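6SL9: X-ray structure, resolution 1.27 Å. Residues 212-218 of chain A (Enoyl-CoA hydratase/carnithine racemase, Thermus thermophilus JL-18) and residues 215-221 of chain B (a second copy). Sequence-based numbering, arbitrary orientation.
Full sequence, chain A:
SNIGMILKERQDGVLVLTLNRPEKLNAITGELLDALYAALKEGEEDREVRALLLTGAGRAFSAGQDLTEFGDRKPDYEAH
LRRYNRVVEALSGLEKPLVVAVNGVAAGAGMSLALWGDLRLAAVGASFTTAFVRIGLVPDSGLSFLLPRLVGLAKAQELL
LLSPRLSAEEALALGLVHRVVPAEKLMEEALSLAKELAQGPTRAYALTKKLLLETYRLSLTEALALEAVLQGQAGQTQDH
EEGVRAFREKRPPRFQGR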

# COMPACT_ATOMS: atom_id res chain seq x y z
N LEU A 212 10.41 -2.32 7.90
CA LEU A 212 9.72 -1.98 6.65
C LEU A 212 9.62 -3.17 5.74
O LEU A 212 8.56 -3.36 5.12
CB LEU A 212 10.44 -0.83 5.96
CG LEU A 212 10.32 0.54 6.65
CD1 LEU A 212 11.17 1.54 5.91
CD2 LEU A 212 8.85 0.96 6.72
N LEU A 213 10.64 -3.99 5.64
CA LEU A 213 10.63 -5.12 4.69
C LEU A 213 9.51 -6.11 5.08
O LEU A 213 8.96 -6.77 4.22
CB LEU A 213 11.99 -5.81 4.64
CG LEU A 213 12.22 -6.72 3.46
CD1 LEU A 213 12.32 -5.94 2.18
CD2 LEU A 213 13.43 -7.57 3.65
N GLU A 214 9.23 -6.23 6.38
CA GLU A 214 8.25 -7.24 6.88
C GLU A 214 6.84 -6.66 7.01
O GLU A 214 5.94 -7.47 7.26
CB GLU A 214 8.66 -7.75 8.25
CG GLU A 214 10.04 -8.37 8.23
CD GLU A 214 10.21 -9.55 9.14
OE1 GLU A 214 11.25 -9.56 9.86
OE2 GLU A 214 9.39 -10.52 8.99
N THR A 215 6.64 -5.34 7.01
CA THR A 215 5.41 -4.68 7.58
C THR A 215 4.14 -5.30 6.98
O THR A 215 3.09 -5.50 7.68
CB THR A 215 5.45 -3.16 7.40
OG1 THR A 215 4.24 -2.68 8.10
CG2 THR A 215 5.50 -2.78 5.93
N TYR A 216 4.11 -5.54 5.70
CA TYR A 216 2.80 -5.87 5.09
C TYR A 216 2.33 -7.29 5.42
O TYR A 216 1.12 -7.53 5.41
CB TYR A 216 2.85 -5.66 3.57
CG TYR A 216 3.04 -4.22 3.17
CD1 TYR A 216 1.98 -3.33 3.14
CD2 TYR A 216 4.31 -3.73 2.91
CE1 TYR A 216 2.16 -2.00 2.79
CE2 TYR A 216 4.50 -2.42 2.58
CZ TYR A 216 3.42 -1.56 2.47
OH TYR A 216 3.67 -0.28 2.06
N ARG A 217 3.24 -8.22 5.65
CA ARG A 217 2.86 -9.62 5.90
C ARG A 217 2.57 -9.89 7.37
O ARG A 217 2.11 -10.97 7.63
CB ARG A 217 3.92 -10.56 5.37
CG ARG A 217 5.21 -10.57 6.17
CD ARG A 217 6.18 -11.56 5.61
NE ARG A 217 5.88 -12.85 6.18
CZ ARG A 217 6.42 -13.34 7.28
NH1 ARG A 217 7.36 -12.67 7.93
NH2 ARG A 217 6.04 -14.53 7.71
N LEU A 218 2.91 -8.96 8.26
CA LEU A 218 2.68 -9.21 9.70
C LEU A 218 1.30 -8.78 10.14
O LEU A 218 0.77 -7.77 9.68
CB LEU A 218 3.74 -8.47 10.50
CG LEU A 218 5.18 -8.90 10.24
CD1 LEU A 218 6.09 -8.15 11.21
CD2 LEU A 218 5.38 -10.40 10.43
N THR B 215 1.33 -10.35 -3.59
CA THR B 215 2.57 -9.58 -3.21
C THR B 215 2.54 -9.19 -1.73
O THR B 215 3.59 -9.21 -1.01
CB THR B 215 2.76 -8.35 -4.13
OG1 THR B 215 4.06 -7.79 -3.70
CG2 THR B 215 1.59 -7.39 -4.01
N TYR B 216 1.43 -8.75 -1.22
CA TYR B 216 1.48 -8.12 0.12
C TYR B 216 1.65 -9.15 1.25
O TYR B 216 2.18 -8.79 2.30
CB TYR B 216 0.23 -7.26 0.36
CG TYR B 216 0.15 -6.06 -0.55
CD1 TYR B 216 0.85 -4.90 -0.30
CD2 TYR B 216 -0.58 -6.13 -1.73
CE1 TYR B 216 0.80 -3.81 -1.14
CE2 TYR B 216 -0.63 -5.06 -2.58
CZ TYR B 216 0.02 -3.89 -2.27
OH TYR B 216 -0.15 -2.83 -3.12
N ARG B 217 1.17 -10.37 1.06
CA ARG B 217 1.24 -11.37 2.14
C ARG B 217 2.54 -12.15 2.13
O ARG B 217 2.73 -12.89 3.06
CB ARG B 217 0.04 -12.31 2.06
CG ARG B 217 0.07 -13.27 0.89
CD ARG B 217 -1.11 -14.19 0.91
NE ARG B 217 -0.79 -15.31 1.77
CZ ARG B 217 -0.25 -16.45 1.37
NH1 ARG B 217 -0.01 -16.67 0.09
NH2 ARG B 217 0.00 -17.38 2.27
N LEU B 218 3.34 -12.03 1.08
CA LEU B 218 4.60 -12.80 1.01
C LEU B 218 5.75 -12.07 1.67
O LEU B 218 5.87 -10.86 1.57
CB LEU B 218 4.93 -13.09 -0.44
CG LEU B 218 3.90 -13.94 -1.19
CD1 LEU B 218 4.44 -14.24 -2.58
CD2 LEU B 218 3.60 -15.26 -0.48
N SER B 219 6.63 -12.84 2.29
CA SER B 219 7.96 -12.32 2.63
C SER B 219 8.71 -12.04 1.33
O SER B 219 8.41 -12.63 0.28
CB SER B 219 8.71 -13.28 3.49
OG SER B 219 9.09 -14.40 2.71
N LEU B 220 9.74 -11.22 1.39
CA LEU B 220 10.59 -11.03 0.23
C LEU B 220 11.12 -12.38 -0.25
O LEU B 220 11.14 -12.64 -1.47
CB LEU B 220 11.70 -10.05 0.52
CG LEU B 220 12.65 -9.89 -0.64
CD1 LEU B 220 12.08 -9.35 -1.88
CD2 LEU B 220 13.89 -9.20 -0.27
N THR B 221 11.56 -13.23 0.66
CA THR B 221 12.10 -14.54 0.27
C THR B 221 11.05 -15.36 -0.52
O THR B 221 11.36 -15.93 -1.59
CB THR B 221 12.63 -15.29 1.51
OG1 THR B 221 13.66 -14.50 2.10
CG2 THR B 221 13.10 -16.68 1.16
O HOH W 1 9.55 -9.57 3.93
O HOH W 2 4.25 -14.86 4.37

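Thr215(B) makes no contact with the chain A stretch; its OG1 is hydrogen-bonded elsewhere in the structure. Contact begins at Tyr216(B). Its ring turns an edge toward the face of Tyr216(A), with centroids 5.7 Å apart and planes at 63°. The nearest ring atoms are CD1 of Tyr216(A) and CD1 of Tyr216(B), 3.9 Å apart. The carbonyl O of Tyr216(B) packs 3.4 Å from CB of Tyr216(A).

At Arg217 the two copies meet unequally, although their side chains share the same rotamers. CB of Arg217(A) lies 3.5 Å from O of Arg217(B), whereas the CA-to-CB bond of Arg217(B) points away from the chain A stretch. Water 2 joins the pair: it donates to O of Arg217(B) at 2.8 Å and accepts from NE of Arg217(A) at 3.2 Å. Within chain A, NH1 of Arg217(A) forms a salt bridge with OE2 of Glu214(A) at 3.1 Å.

Arg217(A) also reaches Ser219(B): CD of Arg217(A) sits 3.7 Å from CB of Ser219(B). OG of Ser219(B) caps the following helix.

The CA-to-CB bond of Leu220(B) points toward the chain A stretch. Its CD2 meets CD2 of Leu213(A) at 4.3 Å, an apolar contact. Beside it, water 1 accepts from N of Leu220(B) at 3.0 Å and donates to O of Leu213(A) at 2.9 Å. No direct hydrogen bond crosses between the stretches; the two waters supply the polar links.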